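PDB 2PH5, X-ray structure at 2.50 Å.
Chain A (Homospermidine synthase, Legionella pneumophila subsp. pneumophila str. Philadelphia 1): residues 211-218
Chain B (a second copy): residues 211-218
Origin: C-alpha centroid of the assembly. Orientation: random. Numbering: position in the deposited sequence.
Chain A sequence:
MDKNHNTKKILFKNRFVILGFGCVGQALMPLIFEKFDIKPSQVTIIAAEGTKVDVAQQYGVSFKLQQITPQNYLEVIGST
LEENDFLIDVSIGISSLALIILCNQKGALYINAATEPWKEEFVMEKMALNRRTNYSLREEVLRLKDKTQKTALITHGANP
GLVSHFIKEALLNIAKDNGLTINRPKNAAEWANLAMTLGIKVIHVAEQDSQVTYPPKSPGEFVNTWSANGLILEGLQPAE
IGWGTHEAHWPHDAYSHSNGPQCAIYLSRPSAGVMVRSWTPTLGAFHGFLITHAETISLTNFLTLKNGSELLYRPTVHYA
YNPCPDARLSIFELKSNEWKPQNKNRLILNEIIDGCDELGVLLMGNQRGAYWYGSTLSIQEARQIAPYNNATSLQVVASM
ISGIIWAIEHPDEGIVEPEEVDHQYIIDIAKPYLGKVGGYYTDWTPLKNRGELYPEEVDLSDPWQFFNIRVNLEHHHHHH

Chain A 211-218: QVTYPPKS
Chain B (211-218) QVTYPPKS

Two copies of one bent segment, related by an exact two-fold axis and running antiparallel, meet mainly through apolar side chains, with some packing against backbone oxygens and no hydrogen bond between them. Tyr A214 meets Tyr B214 at the axis, their CA atoms 7.4 Å apart, while Val A212 pairs with Pro B216, and Pro A216 with Val B212, at CA separations of 6.3 Å.

The phi/psi pairs are extended or polyproline-like, from Val A212 (-104/166) through Thr A213 (-141/173) and Tyr A214 (-153/131) to Pro A215 (-70/169) and Pro A216 (-59/178), but the cis peptide bond before Pro A215 bends the chain at Tyr A214-Pro A215. CA-to-CB bonds of Val A212, Tyr A214 and Pro A216 point toward the partner; those of Thr A213 and Pro A215 point away.

Each tyrosine is t (chi2 80°), and Tyr A214 CD1 lies 3.3 Å from Tyr B214 CD1; the rings meet obliquely, centroids 4.8 Å apart and planes at 64°. Outside this pair, Val A212 (m) packs CB against Pro B216 CB at 3.5 Å. The C-gamma-exo ring of Pro B216 places CG 3.5 Å from Thr A213 O, so the proline covers backbone too. Symmetry repeats both contacts.

Lys A217 (tttm) leads its end away, and its NZ donates to Ser A218 O at 2.8 Å.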

# COMPACT_ATOMS: atom_id res chain seq x y z
N GLN A 211 10.63 -3.47 -9.26
CA GLN A 211 10.18 -3.79 -10.60
C GLN A 211 8.75 -3.31 -10.83
O GLN A 211 7.84 -3.70 -10.10
CB GLN A 211 10.31 -5.30 -10.86
CG GLN A 211 11.76 -5.79 -10.66
CD GLN A 211 11.92 -7.30 -10.71
OE1 GLN A 211 12.04 -7.89 -11.80
NE2 GLN A 211 11.91 -7.94 -9.54
N VAL A 212 8.56 -2.43 -11.82
CA VAL A 212 7.24 -1.91 -12.16
C VAL A 212 6.77 -2.60 -13.43
O VAL A 212 7.56 -3.22 -14.14
CB VAL A 212 7.24 -0.39 -12.41
CG1 VAL A 212 7.49 0.34 -11.10
CG2 VAL A 212 8.28 -0.02 -13.45
N THR A 213 5.48 -2.47 -13.75
CA THR A 213 4.93 -3.16 -14.90
C THR A 213 3.92 -2.41 -15.76
O THR A 213 3.46 -1.33 -15.41
CB THR A 213 4.22 -4.42 -14.47
OG1 THR A 213 3.14 -4.06 -13.60
CG2 THR A 213 5.17 -5.36 -13.73
N TYR A 214 3.57 -3.05 -16.87
CA TYR A 214 2.58 -2.54 -17.80
C TYR A 214 1.94 -3.73 -18.53
O TYR A 214 2.63 -4.61 -19.03
CB TYR A 214 3.23 -1.59 -18.82
CG TYR A 214 2.24 -1.15 -19.87
CD1 TYR A 214 1.32 -0.12 -19.61
CD2 TYR A 214 2.15 -1.82 -21.09
CE1 TYR A 214 0.32 0.21 -20.55
CE2 TYR A 214 1.17 -1.50 -22.02
CZ TYR A 214 0.26 -0.49 -21.74
OH TYR A 214 -0.74 -0.24 -22.64
N PRO A 215 0.60 -3.77 -18.60
CA PRO A 215 -0.37 -2.80 -18.05
C PRO A 215 -0.40 -2.83 -16.52
O PRO A 215 0.16 -3.74 -15.89
CB PRO A 215 -1.68 -3.27 -18.66
CG PRO A 215 -1.52 -4.76 -18.61
CD PRO A 215 -0.10 -4.94 -19.15
N PRO A 216 -1.07 -1.85 -15.89
CA PRO A 216 -1.18 -1.77 -14.43
C PRO A 216 -1.84 -3.00 -13.80
O PRO A 216 -2.28 -3.91 -14.51
CB PRO A 216 -2.03 -0.52 -14.21
CG PRO A 216 -1.78 0.29 -15.44
CD PRO A 216 -1.80 -0.74 -16.53
N LYS A 217 -1.92 -3.01 -12.48
CA LYS A 217 -2.54 -4.12 -11.78
C LYS A 217 -4.05 -4.03 -11.92
O LYS A 217 -4.60 -2.94 -12.07
CB LYS A 217 -2.17 -4.10 -10.30
CG LYS A 217 -2.93 -5.11 -9.47
CD LYS A 217 -2.68 -4.90 -7.98
CE LYS A 217 -3.37 -5.97 -7.16
NZ LYS A 217 -4.85 -5.95 -7.36
N SER A 218 -4.72 -5.18 -11.88
CA SER A 218 -6.17 -5.20 -11.95
C SER A 218 -6.73 -5.68 -10.61
O SER A 218 -6.06 -6.40 -9.87
CB SER A 218 -6.67 -6.13 -13.06
OG SER A 218 -6.59 -5.48 -14.32
N GLN B 211 -8.35 4.76 -10.88
CA GLN B 211 -7.62 5.24 -12.04
C GLN B 211 -6.16 4.77 -12.01
O GLN B 211 -5.44 5.05 -11.05
CB GLN B 211 -7.71 6.77 -12.13
CG GLN B 211 -9.17 7.25 -12.19
CD GLN B 211 -9.33 8.75 -12.10
OE1 GLN B 211 -9.22 9.48 -13.10
NE2 GLN B 211 -9.60 9.24 -10.88
N VAL B 212 -5.75 4.01 -13.03
CA VAL B 212 -4.38 3.52 -13.13
C VAL B 212 -3.64 4.36 -14.17
O VAL B 212 -4.27 5.07 -14.95
CB VAL B 212 -4.30 2.04 -13.56
CG1 VAL B 212 -4.82 1.16 -12.45
CG2 VAL B 212 -5.08 1.82 -14.84
N THR B 213 -2.32 4.25 -14.20
CA THR B 213 -1.53 5.07 -15.11
C THR B 213 -0.35 4.43 -15.80
O THR B 213 0.04 3.30 -15.51
CB THR B 213 -0.96 6.26 -14.37
OG1 THR B 213 -0.09 5.78 -13.34
CG2 THR B 213 -2.06 7.11 -13.76
N TYR B 214 0.24 5.19 -16.72
CA TYR B 214 1.41 4.79 -17.47
C TYR B 214 2.18 6.05 -17.88
O TYR B 214 1.61 7.00 -18.41
CB TYR B 214 1.02 3.99 -18.72
CG TYR B 214 2.23 3.66 -19.57
CD1 TYR B 214 3.08 2.60 -19.24
CD2 TYR B 214 2.57 4.48 -20.64
CE1 TYR B 214 4.26 2.38 -19.96
CE2 TYR B 214 3.74 4.26 -21.36
CZ TYR B 214 4.58 3.22 -21.01
OH TYR B 214 5.76 3.07 -21.70
N PRO B 215 3.51 6.08 -17.64
CA PRO B 215 4.34 5.04 -17.02
C PRO B 215 4.03 4.88 -15.52
O PRO B 215 3.33 5.70 -14.93
CB PRO B 215 5.75 5.56 -17.25
CG PRO B 215 5.56 7.03 -17.06
CD PRO B 215 4.29 7.30 -17.87
N PRO B 216 4.56 3.82 -14.89
CA PRO B 216 4.34 3.55 -13.47
C PRO B 216 4.82 4.68 -12.56
O PRO B 216 5.39 5.67 -13.03
CB PRO B 216 5.14 2.27 -13.22
CG PRO B 216 5.18 1.62 -14.57
CD PRO B 216 5.42 2.78 -15.48
N LYS B 217 4.60 4.52 -11.26
CA LYS B 217 5.04 5.53 -10.31
C LYS B 217 6.55 5.44 -10.12
O LYS B 217 7.13 4.36 -10.27
CB LYS B 217 4.35 5.32 -8.96
CG LYS B 217 4.90 6.21 -7.86
CD LYS B 217 4.32 5.83 -6.51
CE LYS B 217 4.80 6.78 -5.42
NZ LYS B 217 6.28 6.75 -5.29
N SER B 218 7.17 6.56 -9.79
CA SER B 218 8.60 6.57 -9.52
C SER B 218 8.84 6.87 -8.05
O SER B 218 8.01 7.50 -7.39
CB SER B 218 9.32 7.63 -10.38
OG SER B 218 9.54 7.14 -11.69